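Local structure of glycoside hydrolase, GH17 family (Formosa sp. Hel1_33_131, 6FCG) at residues I85-N90 / T208-F213; N90-H95 / I147-A152; W308-N313 / K378-L383; K404-N407 / E411-F414. The protein probably cleaves internal beta-1,3-glucosidic linkages of laminarin, the storage glucan of microalgae, as an endo-acting family 17 glycoside hydrolase. All blocks are in the same frame, centred on the assembly; numbering follows the deposited sequence.

Interaction 1 of 4, residues I85-N90 / T208-F213; sequences ILRTYN and TSSDNF
Arg87 and Ser210 meet inside the barrel, with the flat guanidinium lying over the short serine side chain. Arg87 arrives by a nearly straight chain: CG stands anti to the backbone N (chi1 -160°), and the chain stays extended as far as NE. The hydroxyl of Ser210 sits on one face of the guanidinium, its OG 3.3 Å above the plane of Arg87 and displaced toward the rim. On the opposite face Tyr89 CE2, from the loop just after the arginine's strand, lies 3.3 Å above the plane of Arg87, also offset toward the rim. The group is flanked by a hydroxyl and a ring carbon, which is consistent with a fixed rotation.

Face-on placement also explains why no hydrogen bond joins the pair: Arg87 NH2 comes within 3.3 Å of Ser210 OG, but the angle is poor. NH1 instead forms a salt bridge with Glu305, and NH2 bonds to the side chain of Asn168; Ser210 OG is satisfied by Ser239 and His241. Arg87, Asn168 and Glu305 gather at the C-terminal strand ends, where TIM-barrel enzymes keep the active site, consistent with a place in the catalytic cleft.

Strand 83-87 carries the arginine and strand 206-212 the serine. In the parallel sheet strands 116-121 and 161-168 lie between them; the contact therefore spans the interior, and Met118 of strand 116-121 touches both side chains.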
loop_
_atom_site.group_PDB
_atom_site.type_symbol
_atom_site.label_atom_id
_atom_site.label_comp_id
_atom_site.label_asym_id
_atom_site.label_seq_id
_atom_site.Cartn_x
_atom_site.Cartn_y
_atom_site.Cartn_z
ATOM N N ILE A 85 -43.951 19.712 -1.402
ATOM C CA ILE A 85 -43.471 20.111 -0.077
ATOM C C ILE A 85 -41.961 20.027 -0.020
ATOM O O ILE A 85 -41.355 19.085 -0.539
ATOM C CB ILE A 85 -44.179 19.332 1.065
ATOM C CG1 ILE A 85 -43.645 19.774 2.408
ATOM C CG2 ILE A 85 -44.033 17.822 0.893
ATOM C CD1 ILE A 85 -44.565 19.434 3.553
ATOM N N LEU A 86 -41.344 21.061 0.540
ATOM C CA LEU A 86 -39.909 21.039 0.714
ATOM C C LEU A 86 -39.491 21.215 2.159
ATOM O O LEU A 86 -40.274 21.602 3.011
ATOM C CB LEU A 86 -39.164 21.930 -0.292
ATOM C CG LEU A 86 -39.672 23.307 -0.528
ATOM C CD1 LEU A 86 -39.023 24.285 0.419
ATOM C CD2 LEU A 86 -39.347 23.768 -1.922
ATOM N N ARG A 87 -38.238 20.849 2.400
ATOM C CA ARG A 87 -37.601 20.841 3.694
ATOM C C ARG A 87 -36.392 21.744 3.724
ATOM O O ARG A 87 -35.621 21.815 2.772
ATOM C CB ARG A 87 -37.077 19.450 3.930
ATOM C CG ARG A 87 -36.827 19.173 5.359
ATOM C CD ARG A 87 -36.061 17.895 5.567
ATOM N NE ARG A 87 -35.432 18.058 6.861
ATOM C CZ ARG A 87 -34.378 17.399 7.297
ATOM N NH1 ARG A 87 -33.819 16.423 6.573
ATOM N NH2 ARG A 87 -33.898 17.730 8.495
ATOM N N THR A 88 -36.178 22.336 4.873
ATOM C CA THR A 88 -35.186 23.374 5.095
ATOM C C THR A 88 -34.461 23.111 6.421
ATOM O O THR A 88 -34.963 22.330 7.263
ATOM C CB THR A 88 -35.942 24.723 5.042
ATOM O OG1 THR A 88 -35.550 25.430 3.851
ATOM C CG2 THR A 88 -35.741 25.577 6.298
ATOM N N TYR A 89 -33.292 23.715 6.620
ATOM C CA TYR A 89 -32.395 23.255 7.729
ATOM C C TYR A 89 -32.147 24.234 8.883
ATOM O O TYR A 89 -32.026 23.815 10.042
ATOM C CB TYR A 89 -31.066 22.749 7.152
ATOM C CG TYR A 89 -31.256 21.452 6.421
ATOM C CD1 TYR A 89 -31.643 21.442 5.087
ATOM C CD2 TYR A 89 -31.089 20.226 7.071
ATOM C CE1 TYR A 89 -31.881 20.246 4.420
ATOM C CE2 TYR A 89 -31.291 19.028 6.408
ATOM C CZ TYR A 89 -31.693 19.033 5.084
ATOM O OH TYR A 89 -31.890 17.858 4.404
ATOM N N ASN A 90 -32.061 25.519 8.564
ATOM C CA ASN A 90 -31.996 26.523 9.589
ATOM C C ASN A 90 -32.779 27.764 9.212
ATOM O O ASN A 90 -33.170 27.945 8.063
ATOM C CB ASN A 90 -30.561 26.897 9.897
ATOM C CG ASN A 90 -29.877 27.571 8.743
ATOM O OD1 ASN A 90 -29.340 26.891 7.883
ATOM N ND2 ASN A 90 -29.874 28.876 8.705
ATOM N N THR A 208 -41.933 18.084 14.942
ATOM C CA THR A 208 -41.098 16.868 14.889
ATOM C C THR A 208 -39.670 17.214 15.205
ATOM O O THR A 208 -39.359 18.356 15.559
ATOM C CB THR A 208 -41.178 16.181 13.497
ATOM O OG1 THR A 208 -40.582 14.883 13.531
ATOM C CG2 THR A 208 -40.507 17.030 12.401
ATOM N N SER A 209 -38.808 16.204 15.114
ATOM C CA SER A 209 -37.364 16.387 15.039
ATOM C C SER A 209 -36.885 15.501 13.919
ATOM O O SER A 209 -37.386 14.405 13.758
ATOM C CB SER A 209 -36.687 15.996 16.340
ATOM O OG SER A 209 -35.306 16.312 16.313
ATOM N N SER A 210 -35.938 15.977 13.120
ATOM C CA SER A 210 -35.467 15.183 11.997
ATOM C C SER A 210 -34.110 14.613 12.380
ATOM O O SER A 210 -33.166 15.349 12.667
ATOM C CB SER A 210 -35.443 16.011 10.712
ATOM O OG SER A 210 -35.707 15.186 9.586
ATOM N N ASP A 211 -34.018 13.294 12.401
ATOM C CA ASP A 211 -32.826 12.653 12.933
ATOM C C ASP A 211 -32.603 11.251 12.360
ATOM O O ASP A 211 -33.494 10.646 11.754
ATOM C CB ASP A 211 -32.893 12.623 14.481
ATOM C CG ASP A 211 -31.507 12.824 15.143
ATOM O OD1 ASP A 211 -30.540 12.142 14.722
ATOM O OD2 ASP A 211 -31.413 13.668 16.075
ATOM N N ASN A 212 -31.387 10.769 12.558
ATOM C CA ASN A 212 -30.979 9.418 12.193
ATOM C C ASN A 212 -31.828 8.355 12.872
ATOM O O ASN A 212 -32.245 8.506 14.011
ATOM C CB ASN A 212 -29.530 9.218 12.623
ATOM C CG ASN A 212 -28.950 7.911 12.140
ATOM O OD1 ASN A 212 -28.878 6.921 12.892
ATOM N ND2 ASN A 212 -28.483 7.904 10.895
ATOM N N PHE A 213 -32.038 7.265 12.168
ATOM C CA PHE A 213 -32.819 6.161 12.685
ATOM C C PHE A 213 -32.396 5.724 14.084
ATOM O O PHE A 213 -33.234 5.337 14.886
ATOM C CB PHE A 213 -32.763 4.958 11.716
ATOM C CG PHE A 213 -31.494 4.189 11.793
ATOM C CD1 PHE A 213 -30.353 4.644 11.173
ATOM C CD2 PHE A 213 -31.437 2.996 12.508
ATOM C CE1 PHE A 213 -29.175 3.911 11.236
ATOM C CE2 PHE A 213 -30.268 2.262 12.589
ATOM C CZ PHE A 213 -29.137 2.721 11.950
#

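Interaction 2 of 4, residues N90-H95 / I147-A152; sequences NVRLAH and IDRAVA
A turn at chi3 (-54°) folds the chain of Arg149 so that its NE faces the carbonyl oxygen of Val91, while the Val91 chi1 of -60° sets CG2 between backbone N and carbonyl carbon, pointing at the helix. The contact packs the loop after strand 83-87 of the TIM barrel against one of its outer helices, 143-156. Arg149 NE donates to Val91 O over 3.0 Å with an N-H...O angle of 149°. That angle makes the bond moderately bent; separately, the nitrogen stands above the carbonyl plane, off the lone pairs.

Beside the bond, the valine and arginine side chains slide past each other in opposite directions, bringing Val91 CG2 to 3.9 Å from Arg149 CB. The same methyl lies 4.1 Å from Ala150 CB, so an apolar contact accompanies the polar one. Glu146, one turn earlier in the helix, ties both halves together: it accepts from Val91 N and forms a salt bridge with Arg149 NH2. Arg92 runs beside Arg149, yet its guanidinium is turned almost perpendicular, and its NH1 pairs with the C-terminal carboxylate of His430 of the second subunit. The two arginines meet through an aliphatic carbon, Arg92 CG, 3.8 Å from Arg149 NH2.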
loop_
_atom_site.group_PDB
_atom_site.type_symbol
_atom_site.label_atom_id
_atom_site.label_comp_id
_atom_site.label_asym_id
_atom_site.label_seq_id
_atom_site.Cartn_x
_atom_site.Cartn_y
_atom_site.Cartn_z
ATOM N N ASN A 90 -32.061 25.519 8.564
ATOM C CA ASN A 90 -31.996 26.523 9.589
ATOM C C ASN A 90 -32.779 27.764 9.212
ATOM O O ASN A 90 -33.170 27.945 8.063
ATOM C CB ASN A 90 -30.561 26.897 9.897
ATOM C CG ASN A 90 -29.877 27.571 8.743
ATOM O OD1 ASN A 90 -29.340 26.891 7.883
ATOM N ND2 ASN A 90 -29.874 28.876 8.705
ATOM N N VAL A 91 -33.037 28.555 10.238
ATOM C CA VAL A 91 -33.663 29.871 10.140
ATOM C C VAL A 91 -32.771 30.996 10.688
ATOM O O VAL A 91 -33.227 32.077 11.039
ATOM C CB VAL A 91 -35.077 29.916 10.733
ATOM C CG1 VAL A 91 -36.004 28.957 10.028
ATOM C CG2 VAL A 91 -35.176 29.624 12.249
ATOM N N ARG A 92 -31.468 30.733 10.731
ATOM C CA ARG A 92 -30.459 31.702 11.133
ATOM C C ARG A 92 -30.065 32.587 9.946
ATOM O O ARG A 92 -29.974 33.806 10.049
ATOM C CB ARG A 92 -29.240 30.929 11.648
ATOM C CG ARG A 92 -28.297 31.663 12.560
ATOM C CD ARG A 92 -27.042 30.831 12.793
ATOM N NE ARG A 92 -25.968 31.453 12.045
ATOM C CZ ARG A 92 -25.245 30.911 11.086
ATOM N NH1 ARG A 92 -25.406 29.672 10.699
ATOM N NH2 ARG A 92 -24.331 31.657 10.500
ATOM N N LEU A 93 -29.718 31.955 8.840
ATOM C CA LEU A 93 -29.408 32.660 7.642
ATOM C C LEU A 93 -30.730 32.976 6.984
ATOM O O LEU A 93 -31.748 32.369 7.287
ATOM C CB LEU A 93 -28.498 31.799 6.750
ATOM C CG LEU A 93 -27.146 31.356 7.378
ATOM C CD1 LEU A 93 -26.327 30.500 6.411
ATOM C CD2 LEU A 93 -26.293 32.532 7.872
ATOM N N ALA A 94 -30.690 33.905 6.039
ATOM C CA ALA A 94 -31.889 34.453 5.367
ATOM C C ALA A 94 -32.602 33.462 4.430
ATOM O O ALA A 94 -33.773 33.655 4.107
ATOM C CB ALA A 94 -31.490 35.686 4.571
ATOM N N HIS A 95 -31.850 32.454 3.975
ATOM C CA HIS A 95 -32.288 31.486 2.981
ATOM C C HIS A 95 -33.740 30.969 3.131
ATOM O O HIS A 95 -34.509 31.020 2.195
ATOM C CB HIS A 95 -31.256 30.355 2.998
ATOM C CG HIS A 95 -31.560 29.205 2.096
ATOM N ND1 HIS A 95 -31.946 27.967 2.569
ATOM C CD2 HIS A 95 -31.466 29.080 0.756
ATOM C CE1 HIS A 95 -32.121 27.139 1.555
ATOM N NE2 HIS A 95 -31.847 27.795 0.446
ATOM N N ILE A 147 -35.485 29.110 17.656
ATOM C CA ILE A 147 -36.865 28.661 17.810
ATOM C C ILE A 147 -37.830 29.865 17.617
ATOM O O ILE A 147 -38.835 29.732 16.904
ATOM C CB ILE A 147 -37.085 27.950 19.170
ATOM C CG1 ILE A 147 -36.332 26.606 19.204
ATOM C CG2 ILE A 147 -38.576 27.760 19.457
ATOM C CD1 ILE A 147 -36.862 25.511 18.301
ATOM N N ASP A 148 -37.516 31.019 18.221
ATOM C CA ASP A 148 -38.349 32.221 18.041
ATOM C C ASP A 148 -38.492 32.592 16.569
ATOM O O ASP A 148 -39.583 32.927 16.118
ATOM C CB ASP A 148 -37.810 33.461 18.816
ATOM C CG ASP A 148 -37.874 33.310 20.353
ATOM O OD1 ASP A 148 -38.619 32.440 20.879
ATOM O OD2 ASP A 148 -37.123 34.046 21.034
ATOM N N ARG A 149 -37.401 32.551 15.820
ATOM C CA ARG A 149 -37.477 32.926 14.408
ATOM C C ARG A 149 -38.322 31.935 13.577
ATOM O O ARG A 149 -38.980 32.331 12.619
ATOM C CB ARG A 149 -36.085 33.099 13.814
ATOM C CG ARG A 149 -35.387 34.380 14.230
ATOM C CD ARG A 149 -34.022 34.559 13.562
ATOM N NE ARG A 149 -33.097 33.422 13.727
ATOM C CZ ARG A 149 -32.170 33.264 14.673
ATOM N NH1 ARG A 149 -32.019 34.155 15.629
ATOM N NH2 ARG A 149 -31.407 32.164 14.683
ATOM N N ALA A 150 -38.286 30.670 13.959
ATOM C CA ALA A 150 -39.044 29.625 13.304
ATOM C C ALA A 150 -40.518 29.885 13.524
ATOM O O ALA A 150 -41.332 29.772 12.607
ATOM C CB ALA A 150 -38.650 28.265 13.865
ATOM N N VAL A 151 -40.846 30.202 14.766
ATOM C CA VAL A 151 -42.221 30.508 15.157
ATOM C C VAL A 151 -42.771 31.713 14.383
ATOM O O VAL A 151 -43.870 31.643 13.830
ATOM C CB VAL A 151 -42.309 30.727 16.688
ATOM C CG1 VAL A 151 -43.614 31.411 17.109
ATOM C CG2 VAL A 151 -42.153 29.400 17.428
ATOM N N ALA A 152 -41.983 32.785 14.335
ATOM C CA ALA A 152 -42.331 33.992 13.580
ATOM C C ALA A 152 -42.629 33.687 12.108
ATOM O O ALA A 152 -43.610 34.212 11.547
ATOM C CB ALA A 152 -41.236 35.055 13.685
#

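Interaction 3 of 4, residues W308-N313 / K378-L383; sequences WASFSN and KAKYVL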
loop_
_atom_site.group_PDB
_atom_site.type_symbol
_atom_site.label_atom_id
_atom_site.label_comp_id
_atom_site.label_asym_id
_atom_site.label_seq_id
_atom_site.Cartn_x
_atom_site.Cartn_y
_atom_site.Cartn_z
ATOM N N TRP A 308 -28.520 9.428 -2.544
ATOM C CA TRP A 308 -27.443 8.657 -3.153
ATOM C C TRP A 308 -26.705 9.535 -4.177
ATOM O O TRP A 308 -27.243 9.848 -5.221
ATOM C CB TRP A 308 -28.057 7.431 -3.829
ATOM C CG TRP A 308 -27.119 6.372 -4.173
ATOM C CD1 TRP A 308 -26.202 6.383 -5.197
ATOM C CD2 TRP A 308 -26.987 5.113 -3.535
ATOM N NE1 TRP A 308 -25.510 5.205 -5.224
ATOM C CE2 TRP A 308 -25.959 4.410 -4.204
ATOM C CE3 TRP A 308 -27.622 4.509 -2.458
ATOM C CZ2 TRP A 308 -25.567 3.133 -3.839
ATOM C CZ3 TRP A 308 -27.232 3.244 -2.084
ATOM C CH2 TRP A 308 -26.213 2.564 -2.777
ATOM N N ALA A 309 -25.476 9.932 -3.859
ATOM C CA ALA A 309 -24.760 10.896 -4.667
ATOM C C ALA A 309 -24.328 10.352 -6.010
ATOM O O ALA A 309 -24.101 9.136 -6.170
ATOM C CB ALA A 309 -23.581 11.420 -3.895
ATOM N N SER A 310 -24.231 11.236 -6.991
ATOM C CA SER A 310 -23.862 10.865 -8.355
ATOM C C SER A 310 -22.358 10.891 -8.596
ATOM O O SER A 310 -21.909 10.480 -9.669
ATOM C CB SER A 310 -24.532 11.787 -9.364
ATOM O OG SER A 310 -24.077 13.124 -9.238
ATOM N N PHE A 311 -21.577 11.356 -7.625
ATOM C CA PHE A 311 -20.134 11.363 -7.773
ATOM C C PHE A 311 -19.436 11.367 -6.421
ATOM O O PHE A 311 -19.936 11.966 -5.488
ATOM C CB PHE A 311 -19.685 12.586 -8.600
ATOM C CG PHE A 311 -18.245 12.565 -8.959
ATOM C CD1 PHE A 311 -17.812 11.888 -10.084
ATOM C CD2 PHE A 311 -17.302 13.170 -8.146
ATOM C CE1 PHE A 311 -16.455 11.828 -10.412
ATOM C CE2 PHE A 311 -15.938 13.121 -8.468
ATOM C CZ PHE A 311 -15.518 12.447 -9.606
ATOM N N SER A 312 -18.275 10.700 -6.332
ATOM C CA SER A 312 -17.418 10.759 -5.139
ATOM C C SER A 312 -15.971 10.496 -5.495
ATOM O O SER A 312 -15.664 9.508 -6.154
ATOM C CB SER A 312 -17.818 9.704 -4.094
ATOM O OG SER A 312 -16.927 9.731 -2.965
ATOM N N ASN A 313 -15.086 11.349 -4.996
ATOM C CA ASN A 313 -13.647 11.111 -5.114
ATOM C C ASN A 313 -13.013 10.594 -3.791
ATOM O O ASN A 313 -11.807 10.600 -3.659
ATOM C CB ASN A 313 -12.927 12.370 -5.627
ATOM C CG ASN A 313 -12.933 13.516 -4.618
ATOM O OD1 ASN A 313 -13.413 13.405 -3.488
ATOM N ND2 ASN A 313 -12.360 14.605 -5.017
ATOM N N LYS A 378 -28.618 21.227 -15.195
ATOM C CA LYS A 378 -28.725 20.023 -15.996
ATOM C C LYS A 378 -29.422 18.897 -15.228
ATOM O O LYS A 378 -29.182 18.691 -14.042
ATOM C CB LYS A 378 -27.365 19.545 -16.449
ATOM C CG LYS A 378 -26.681 20.489 -17.419
ATOM C CD LYS A 378 -25.851 19.691 -18.420
ATOM C CE LYS A 378 -25.307 20.554 -19.547
ATOM N NZ LYS A 378 -24.296 21.494 -18.995
ATOM N N ALA A 379 -30.321 18.189 -15.898
ATOM C CA ALA A 379 -31.030 17.073 -15.298
ATOM C C ALA A 379 -30.169 15.825 -15.408
ATOM O O ALA A 379 -29.811 15.412 -16.501
ATOM C CB ALA A 379 -32.372 16.859 -15.996
ATOM N N LYS A 380 -29.883 15.213 -14.263
ATOM C CA LYS A 380 -29.156 13.949 -14.214
ATOM C C LYS A 380 -30.041 12.811 -14.691
ATOM O O LYS A 380 -31.270 12.955 -14.766
ATOM C CB LYS A 380 -28.685 13.650 -12.793
ATOM C CG LYS A 380 -27.646 14.626 -12.263
ATOM C CD LYS A 380 -27.439 14.432 -10.776
ATOM C CE LYS A 380 -26.426 15.423 -10.213
ATOM N NZ LYS A 380 -26.159 15.208 -8.753
ATOM N N TYR A 381 -29.416 11.682 -14.983
ATOM C CA TYR A 381 -30.087 10.513 -15.547
ATOM C C TYR A 381 -31.482 10.243 -15.002
ATOM O O TYR A 381 -32.427 9.987 -15.768
ATOM C CB TYR A 381 -29.229 9.250 -15.389
ATOM C CG TYR A 381 -29.899 8.036 -15.994
ATOM C CD1 TYR A 381 -30.021 7.905 -17.381
ATOM C CD2 TYR A 381 -30.467 7.048 -15.183
ATOM C CE1 TYR A 381 -30.661 6.812 -17.941
ATOM C CE2 TYR A 381 -31.111 5.951 -15.725
ATOM C CZ TYR A 381 -31.206 5.835 -17.106
ATOM O OH TYR A 381 -31.815 4.728 -17.651
ATOM N N VAL A 382 -31.600 10.302 -13.677
ATOM C CA VAL A 382 -32.878 10.111 -12.985
ATOM C C VAL A 382 -34.065 10.881 -13.585
ATOM O O VAL A 382 -35.181 10.358 -13.564
ATOM C CB VAL A 382 -32.727 10.402 -11.469
ATOM C CG1 VAL A 382 -32.364 11.853 -11.189
ATOM C CG2 VAL A 382 -33.962 9.990 -10.685
ATOM N N LEU A 383 -33.825 12.097 -14.098
ATOM C CA LEU A 383 -34.881 12.960 -14.676
ATOM C C LEU A 383 -34.872 13.137 -16.201
ATOM O O LEU A 383 -35.632 13.952 -16.718
ATOM C CB LEU A 383 -34.816 14.371 -14.050
ATOM C CG LEU A 383 -34.979 14.522 -12.541
ATOM C CD1 LEU A 383 -35.032 15.992 -12.155
ATOM C CD2 LEU A 383 -36.221 13.789 -12.056
#
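Ser310 and Lys380 mark the closest approach of two irregular backbones, their CA atoms still 8.5 Å apart, so side chains must span the gap. Both segments belong to loops of the TIM barrel: 308-313 follows strand 301-305, whereas the other segment, 378-383, precedes helix 384-388. Around Lys380 the chain goes from an extended conformation into a turn, marked by the bond from Leu383 N to Lys380 O at 2.8 Å. Each touching residue is also held by its backbone, Ser310 to His369 and Lys380 to Leu372.

Lys380 does most of the spanning. Its CG is anti to the carbonyl carbon (chi1 -66°), and beyond CG the chain is fully extended, delivering the ammonium to the serine. Ser310 contributes only its hydroxymethyl group, with OG held between backbone N and carbonyl carbon (chi1 65°). The ammonium donates to this oxygen, and it is shared further: Asp354 makes a salt bridge with NZ, and Gly371 O accepts from it. Three oxygens therefore surround a buried positive charge, which the aspartate probably neutralises. A methionine at Lys380 would probably leave Asp354 without its counter-charge and Ser310 OG without its donor. The aliphatic end of the lysine follows alongside, with Lys380 CE 3.4 Å from Ser310 OG, while the bond itself joins Lys380 NZ to Ser310 OG at 3.0 Å.

Interaction 4 of 4, residues K404-N407 / E411-F414; sequences KTYN and EALF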
loop_
_atom_site.group_PDB
_atom_site.type_symbol
_atom_site.label_atom_id
_atom_site.label_comp_id
_atom_site.label_asym_id
_atom_site.label_seq_id
_atom_site.Cartn_x
_atom_site.Cartn_y
_atom_site.Cartn_z
ATOM N N LYS A 404 -30.368 17.680 -20.506
ATOM C CA LYS A 404 -29.907 16.386 -20.009
ATOM C C LYS A 404 -28.396 16.359 -19.825
ATOM O O LYS A 404 -27.665 16.880 -20.656
ATOM C CB LYS A 404 -30.340 15.293 -20.968
ATOM C CG LYS A 404 -31.790 14.855 -20.780
ATOM C CD LYS A 404 -32.596 14.707 -22.067
ATOM C CE LYS A 404 -31.928 13.833 -23.110
ATOM N NZ LYS A 404 -32.853 13.416 -24.194
ATOM N N THR A 405 -27.927 15.762 -18.720
ATOM C CA THR A 405 -26.484 15.448 -18.528
ATOM C C THR A 405 -26.079 14.435 -19.577
ATOM O O THR A 405 -26.953 13.735 -20.089
ATOM C CB THR A 405 -26.157 14.829 -17.134
ATOM O OG1 THR A 405 -26.993 13.695 -16.898
ATOM C CG2 THR A 405 -26.348 15.852 -15.992
ATOM N N TYR A 406 -24.783 14.376 -19.920
ATOM C CA TYR A 406 -24.259 13.453 -20.968
ATOM C C TYR A 406 -24.901 13.605 -22.364
ATOM O O TYR A 406 -24.791 12.701 -23.202
ATOM C CB TYR A 406 -24.445 11.979 -20.542
ATOM C CG TYR A 406 -23.683 11.576 -19.326
ATOM C CD1 TYR A 406 -22.415 11.009 -19.444
ATOM C CD2 TYR A 406 -24.228 11.735 -18.052
ATOM C CE1 TYR A 406 -21.713 10.616 -18.341
ATOM C CE2 TYR A 406 -23.528 11.341 -16.924
ATOM C CZ TYR A 406 -22.269 10.773 -17.082
ATOM O OH TYR A 406 -21.576 10.389 -15.975
ATOM N N ASN A 407 -25.597 14.706 -22.619
ATOM C CA ASN A 407 -26.394 14.852 -23.836
ATOM C C ASN A 407 -27.436 13.800 -24.035
ATOM O O ASN A 407 -27.807 13.498 -25.169
ATOM C CB ASN A 407 -25.498 14.960 -25.063
ATOM C CG ASN A 407 -25.128 16.361 -25.263
ATOM O OD1 ASN A 407 -26.029 17.126 -25.542
ATOM N ND2 ASN A 407 -23.908 16.768 -24.900
ATOM N N GLU A 411 -25.287 5.374 -23.347
ATOM C CA GLU A 411 -24.019 4.671 -23.533
ATOM C C GLU A 411 -22.873 5.394 -22.870
ATOM O O GLU A 411 -22.039 4.762 -22.232
ATOM C CB GLU A 411 -23.695 4.472 -25.022
ATOM C CG GLU A 411 -24.344 3.235 -25.632
ATOM C CD GLU A 411 -24.314 3.231 -27.162
ATOM O OE1 GLU A 411 -23.451 3.913 -27.768
ATOM O OE2 GLU A 411 -25.153 2.519 -27.758
ATOM N N ALA A 412 -22.832 6.709 -23.006
ATOM C CA ALA A 412 -21.744 7.503 -22.408
ATOM C C ALA A 412 -21.758 7.450 -20.882
ATOM O O ALA A 412 -20.712 7.466 -20.243
ATOM C CB ALA A 412 -21.805 8.940 -22.864
ATOM N N LEU A 413 -22.951 7.358 -20.312
ATOM C CA LEU A 413 -23.097 7.182 -18.878
ATOM C C LEU A 413 -22.582 5.816 -18.441
ATOM O O LEU A 413 -21.793 5.695 -17.510
ATOM C CB LEU A 413 -24.557 7.358 -18.473
ATOM C CG LEU A 413 -24.932 7.024 -17.034
ATOM C CD1 LEU A 413 -24.098 7.837 -16.046
ATOM C CD2 LEU A 413 -26.426 7.243 -16.832
ATOM N N PHE A 414 -23.043 4.790 -19.122
ATOM C CA PHE A 414 -22.709 3.429 -18.766
ATOM C C PHE A 414 -21.217 3.156 -18.770
ATOM O O PHE A 414 -20.737 2.390 -17.927
ATOM C CB PHE A 414 -23.481 2.429 -19.657
ATOM C CG PHE A 414 -24.869 2.143 -19.177
ATOM C CD1 PHE A 414 -25.571 3.057 -18.384
ATOM C CD2 PHE A 414 -25.494 0.971 -19.522
ATOM C CE1 PHE A 414 -26.857 2.778 -17.946
ATOM C CE2 PHE A 414 -26.784 0.700 -19.090
ATOM C CZ PHE A 414 -27.469 1.608 -18.301
#
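Tyr406 lays one face of its ring on helix 410-416, and the close packing is concentrated at Leu413. The CA of Leu413 stands 4.0 Å from the centroid of the Tyr406 ring, 23° off the ring normal, a CH-pi contact made by the helix backbone. From there the leucine side chain crosses the tyrosine at about a right angle, bringing Leu413 CD1 to 3.6 Å from Tyr406 CZ.

The contact with Ala412 is slighter, and the ring hides less of it than of Leu413. Ala412 offers one methyl, its CB 4.0 Å from Tyr406 CD1, and Ala412 O approaches CE1 of the Tyr406 ring only obliquely, at 3.8 Å. The solvent side belongs to the tyrosine, which remains partly exposed. Tyr406 adopts a left-handed backbone conformation (phi 57°), in keeping with a turn at this point of the chain. Its hydroxyl is hydrogen-bonded to Glu416, further along the same helix. An alanine at Tyr406 is likely to strip the ring from one side of Leu413 and leave Glu416 without its hydroxyl partner.

The contact thus folds the loop after strand 400-401 back onto the helix it leads into. Trp384 of helix 384-388 and Glu326 of helix 326-342 also touch the tyrosine, while Ala412 O bonds to Ser266 of the third subunit.

How the interactions relate
Along the chain the four contacts form two groups. Interaction 2 falls within the span of chain that interaction 1 brings together; their centres are about 14 Å apart and they share Asn90. The chain leaves strand 83-87, and its following loop, leading to helix 95-109, packs on helix 143-156, with the second subunit near both contacts. Interactions 3 and 4 follow in series, about 11 Å apart between centres, joined by a probable hydrogen bond from Thr405 N to Ala379 O (2.9 Å) and by Tyr381 packing on Leu413. Interactions 2 and 3 lie on opposite sides of the chain's centre, about 30 Å apart between centres. The set thus runs from barrel interior to periphery, and interactions 2 and 4 border different subunits.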